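Local coordinates for DUF4621 domain-containing protein (Parabacteroides distasonis, PDB 4H3W), which is of unknown function but is probably a secreted protein built from two beta-barrel domains, at residues A[208-219]-A[292-301]. Residues are numbered along the deposited sequence; the frame is centred on the assembly and turned at random. Where two conformers were deposited one is given.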
loop_
_atom_site.group_PDB
_atom_site.type_symbol
_atom_site.label_atom_id
_atom_site.label_comp_id
_atom_site.label_asym_id
_atom_site.label_seq_id
_atom_site.Cartn_x
_atom_site.Cartn_y
_atom_site.Cartn_z
ATOM N N SER A 208 7.060 0.640 1.002
ATOM C CA SER A 208 7.599 -0.208 2.068
ATOM C C SER A 208 6.496 -0.569 3.049
ATOM O O SER A 208 5.716 0.281 3.433
ATOM C CB SER A 208 8.756 0.536 2.754
ATOM O OG SER A 208 9.117 -0.065 3.951
ATOM N N ALA A 209 6.427 -1.838 3.440
ATOM C CA ALA A 209 5.477 -2.321 4.427
ATOM C C ALA A 209 5.935 -3.658 4.983
ATOM O O ALA A 209 6.820 -4.300 4.424
ATOM C CB ALA A 209 4.071 -2.433 3.812
ATOM N N VAL A 210 5.372 -4.051 6.105
ATOM C CA VAL A 210 5.629 -5.354 6.663
ATOM C C VAL A 210 4.314 -6.115 6.832
ATOM O O VAL A 210 3.329 -5.592 7.380
ATOM C CB VAL A 210 6.329 -5.284 8.029
ATOM C CG1 VAL A 210 6.604 -6.699 8.548
ATOM C CG2 VAL A 210 7.623 -4.487 7.954
ATOM N N SER A 211 4.324 -7.350 6.367
ATOM C CA SER A 211 3.208 -8.251 6.532
ATOM C C SER A 211 3.718 -9.555 7.168
ATOM O O SER A 211 4.782 -10.045 6.819
ATOM C CB SER A 211 2.544 -8.435 5.173
ATOM O OG SER A 211 1.411 -9.263 5.233
ATOM N N VAL A 212 2.970 -10.090 8.130
ATOM C CA VAL A 212 3.359 -11.303 8.854
ATOM C C VAL A 212 2.485 -12.470 8.430
ATOM O O VAL A 212 1.261 -12.365 8.462
ATOM C CB VAL A 212 3.218 -11.141 10.365
ATOM C CG1 VAL A 212 3.676 -12.416 11.057
ATOM C CG2 VAL A 212 4.014 -9.946 10.860
ATOM N N GLU A 213 3.097 -13.572 8.012
ATOM C CA GLU A 213 2.352 -14.778 7.649
ATOM C C GLU A 213 2.698 -15.921 8.619
ATOM O O GLU A 213 3.861 -16.150 8.962
ATOM C CB GLU A 213 2.592 -15.185 6.195
ATOM C CG GLU A 213 2.233 -16.653 5.836
ATOM C CD GLU A 213 0.759 -17.093 6.062
ATOM O OE1 GLU A 213 -0.117 -16.287 6.510
ATOM O OE2 GLU A 213 0.471 -18.285 5.753
ATOM N N ARG A 214 1.648 -16.579 9.094
ATOM C CA ARG A 214 1.717 -17.603 10.127
ATOM C C ARG A 214 1.630 -18.982 9.506
ATOM O O ARG A 214 0.723 -19.264 8.742
ATOM C CB ARG A 214 0.568 -17.390 11.134
ATOM C CG ARG A 214 0.271 -18.561 12.058
ATOM C CD ARG A 214 1.470 -18.995 12.884
ATOM N NE ARG A 214 1.964 -17.943 13.766
ATOM C CZ ARG A 214 1.726 -17.856 15.066
ATOM N NH1 ARG A 214 0.951 -18.741 15.694
ATOM N NH2 ARG A 214 2.290 -16.878 15.758
ATOM N N ILE A 215 2.610 -19.827 9.807
ATOM C CA ILE A 215 2.514 -21.252 9.529
ATOM C C ILE A 215 2.326 -21.913 10.889
ATOM O O ILE A 215 3.244 -21.962 11.712
ATOM C CB ILE A 215 3.746 -21.797 8.783
ATOM C CG1 ILE A 215 3.936 -21.053 7.456
ATOM C CG2 ILE A 215 3.605 -23.297 8.531
ATOM C CD1 ILE A 215 4.631 -19.716 7.599
ATOM N N GLU A 216 1.088 -22.342 11.134
ATOM C CA GLU A 216 0.635 -22.914 12.386
ATOM C C GLU A 216 1.009 -24.379 12.475
ATOM O O GLU A 216 0.881 -25.107 11.515
ATOM C CB GLU A 216 -0.895 -22.777 12.469
ATOM C CG GLU A 216 -1.489 -22.968 13.852
ATOM C CD GLU A 216 -1.309 -21.771 14.770
ATOM O OE1 GLU A 216 -0.789 -20.734 14.345
ATOM O OE2 GLU A 216 -1.696 -21.880 15.944
ATOM N N ASP A 217 1.496 -24.792 13.627
ATOM C CA ASP A 217 1.879 -26.183 13.874
ATOM C C ASP A 217 2.918 -26.700 12.863
ATOM O O ASP A 217 2.814 -27.784 12.334
ATOM C CB ASP A 217 0.614 -27.055 13.902
ATOM C CG ASP A 217 -0.297 -26.689 15.055
ATOM O OD1 ASP A 217 0.222 -26.492 16.173
ATOM O OD2 ASP A 217 -1.515 -26.591 14.843
ATOM N N ALA A 218 3.952 -25.905 12.658
ATOM C CA ALA A 218 5.079 -26.306 11.825
ATOM C C ALA A 218 5.841 -27.455 12.455
ATOM O O ALA A 218 6.368 -28.313 11.761
ATOM C CB ALA A 218 6.007 -25.109 11.603
ATOM N N PHE A 219 5.896 -27.471 13.781
ATOM C CA PHE A 219 6.596 -28.496 14.529
ATOM C C PHE A 219 5.635 -29.140 15.503
ATOM O O PHE A 219 4.907 -28.437 16.210
ATOM C CB PHE A 219 7.722 -27.886 15.310
ATOM C CG PHE A 219 8.614 -27.019 14.476
ATOM C CD1 PHE A 219 9.642 -27.575 13.750
ATOM C CD2 PHE A 219 8.403 -25.645 14.413
ATOM C CE1 PHE A 219 10.495 -26.766 13.008
ATOM C CE2 PHE A 219 9.236 -24.825 13.642
ATOM C CZ PHE A 219 10.282 -25.398 12.936
ATOM N N ALA A 292 9.868 -25.044 19.785
ATOM C CA ALA A 292 9.283 -24.537 18.556
ATOM C C ALA A 292 7.938 -25.213 18.218
ATOM O O ALA A 292 7.798 -26.431 18.335
ATOM C CB ALA A 292 10.282 -24.710 17.403
ATOM N N ARG A 293 6.949 -24.426 17.827
ATOM C CA ARG A 293 5.662 -24.942 17.336
ATOM C C ARG A 293 5.173 -24.307 16.030
ATOM O O ARG A 293 4.691 -25.015 15.162
ATOM C CB ARG A 293 4.570 -24.760 18.405
ATOM C CG ARG A 293 4.862 -25.453 19.736
ATOM C CD ARG A 293 4.737 -26.957 19.628
ATOM N NE ARG A 293 4.921 -27.572 20.930
ATOM C CZ ARG A 293 6.094 -27.806 21.514
ATOM N NH1 ARG A 293 7.235 -27.502 20.925
ATOM N NH2 ARG A 293 6.115 -28.367 22.696
ATOM N N HIS A 294 5.277 -22.980 15.914
ATOM C CA HIS A 294 4.795 -22.237 14.790
ATOM C C HIS A 294 5.948 -21.443 14.185
ATOM O O HIS A 294 6.953 -21.186 14.839
ATOM C CB HIS A 294 3.682 -21.251 15.212
ATOM C CG HIS A 294 2.726 -21.832 16.202
ATOM N ND1 HIS A 294 1.946 -22.922 15.905
ATOM C CD2 HIS A 294 2.432 -21.494 17.484
ATOM C CE1 HIS A 294 1.216 -23.242 16.958
ATOM N NE2 HIS A 294 1.489 -22.389 17.926
ATOM N N ILE A 295 5.719 -21.006 12.958
ATOM C CA ILE A 295 6.613 -20.086 12.288
ATOM C C ILE A 295 5.851 -18.813 11.926
ATOM O O ILE A 295 4.764 -18.882 11.356
ATOM C CB ILE A 295 7.227 -20.749 11.050
ATOM C CG1 ILE A 295 8.162 -21.900 11.477
ATOM C CG2 ILE A 295 8.030 -19.769 10.211
ATOM C CD1 ILE A 295 8.548 -22.790 10.337
ATOM N N ASP A 296 6.438 -17.669 12.269
ATOM C CA ASP A 296 6.045 -16.393 11.673
ATOM C C ASP A 296 7.088 -15.951 10.640
ATOM O O ASP A 296 8.273 -15.854 10.966
ATOM C CB ASP A 296 5.905 -15.308 12.730
ATOM C CG ASP A 296 4.552 -15.331 13.424
ATOM O OD1 ASP A 296 3.560 -15.787 12.831
ATOM O OD2 ASP A 296 4.486 -14.844 14.544
ATOM N N LEU A 297 6.638 -15.719 9.410
ATOM C CA LEU A 297 7.449 -15.117 8.338
ATOM C C LEU A 297 7.122 -13.643 8.301
ATOM O O LEU A 297 5.984 -13.263 7.988
ATOM C CB LEU A 297 7.144 -15.758 7.009
ATOM C CG LEU A 297 7.371 -17.265 6.872
ATOM C CD1 LEU A 297 7.011 -17.778 5.495
ATOM C CD2 LEU A 297 8.833 -17.567 7.202
ATOM N N ASN A 298 8.052 -12.817 8.754
ATOM C CA ASN A 298 7.916 -11.368 8.600
ATOM C C ASN A 298 8.367 -10.947 7.212
ATOM O O ASN A 298 9.556 -11.047 6.864
ATOM C CB ASN A 298 8.708 -10.602 9.635
ATOM C CG ASN A 298 8.230 -10.841 11.056
ATOM O OD1 ASN A 298 7.076 -11.176 11.312
ATOM N ND2 ASN A 298 9.118 -10.640 11.983
ATOM N N LEU A 299 7.415 -10.528 6.407
ATOM C CA LEU A 299 7.685 -10.207 5.019
ATOM C C LEU A 299 7.874 -8.708 4.893
ATOM O O LEU A 299 6.906 -7.947 4.942
ATOM C CB LEU A 299 6.549 -10.689 4.136
ATOM C CG LEU A 299 6.045 -12.121 4.295
ATOM C CD1 LEU A 299 4.864 -12.367 3.364
ATOM C CD2 LEU A 299 7.151 -13.116 4.029
ATOM N N HIS A 300 9.121 -8.287 4.758
ATOM C CA HIS A 300 9.474 -6.882 4.542
ATOM C C HIS A 300 9.331 -6.567 3.039
ATOM O O HIS A 300 10.141 -7.018 2.203
ATOM C CB HIS A 300 10.872 -6.619 5.137
ATOM C CG HIS A 300 10.966 -6.969 6.600
ATOM N ND1 HIS A 300 10.823 -6.033 7.609
ATOM C CD2 HIS A 300 11.156 -8.164 7.228
ATOM C CE1 HIS A 300 10.953 -6.624 8.783
ATOM N NE2 HIS A 300 11.140 -7.918 8.582
ATOM N N LEU A 301 8.232 -5.899 2.682
ATOM C CA LEU A 301 7.848 -5.662 1.283
ATOM C C LEU A 301 8.394 -4.355 0.790
ATOM O O LEU A 301 8.353 -3.345 1.494
ATOM C CB LEU A 301 6.314 -5.646 1.136
ATOM C CG LEU A 301 5.545 -6.754 1.813
ATOM C CD1 LEU A 301 4.057 -6.477 1.697
ATOM C CD2 LEU A 301 5.894 -8.094 1.211
#
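Arg214 and Asp296 face each other as a non-hydrogen-bonded pair of two antiparallel strands, 208-215 and 294-301, and are joined by a two-pronged salt bridge. Arg214 NE reaches Asp296 OD1 at 2.8 Å and Arg214 NH2 reaches Asp296 OD2 at 3.2 Å; both oxygens lie near the guanidinium plane, yet they are met from above the carboxylate plane, the two planes being 41° apart. With CG anti to the backbone N and bends at chi2 and chi3, the arginine chain curls back over the neighbouring strand. Arg214 NH1 is taken by Glu216 OE1 at 3.0 Å and by Asn258 OD1, so all three guanidinium nitrogens have acceptors.

Arg214 NH1 also lies 3.6 Å from His294 CG, approaching the ring obliquely although guanidinium and ring planes are only 9° apart; the Glu216 carboxylate stacks over one face of the His294 ring. His294 ND1 accepts the N-H of Asp217 in the ring plane, with Asp217 N to His294 ND1 3.0 Å and the bond nearly straight (175°), which fixes the ring's rotation and implies that ND1 carries no proton.

Four hydrogen-bonded pairs, Ala209-Leu301, Ser211-Leu299, Glu213-Leu297 and Ile215-Ile295, supply eight backbone bonds. The shortest runs from Leu299 N to Ser211 O (2.7 Å), the longest from Ala209 N to Leu301 O (3.1 Å). Beyond the strand, Phe219 N donates to Arg293 O, and Ala292 CB covers a Phe219 ring face as a CH-pi contact, 4.1 Å from the ring centroid. Asn298 ND2 and His300 NE2 share Glu250 OE1, while Ser211 OG is bonded to Val32 O.

Within its four-stranded antiparallel sheet, 208-215 is an outermost strand; 294-302 runs between it and 246-254, where Arg293 and His294 form a classic beta bulge opposite Met254. Leu297 and Leu299 pack on Phe318 of strand 317-319, and Phe219 and Arg293 touch helix 224-227.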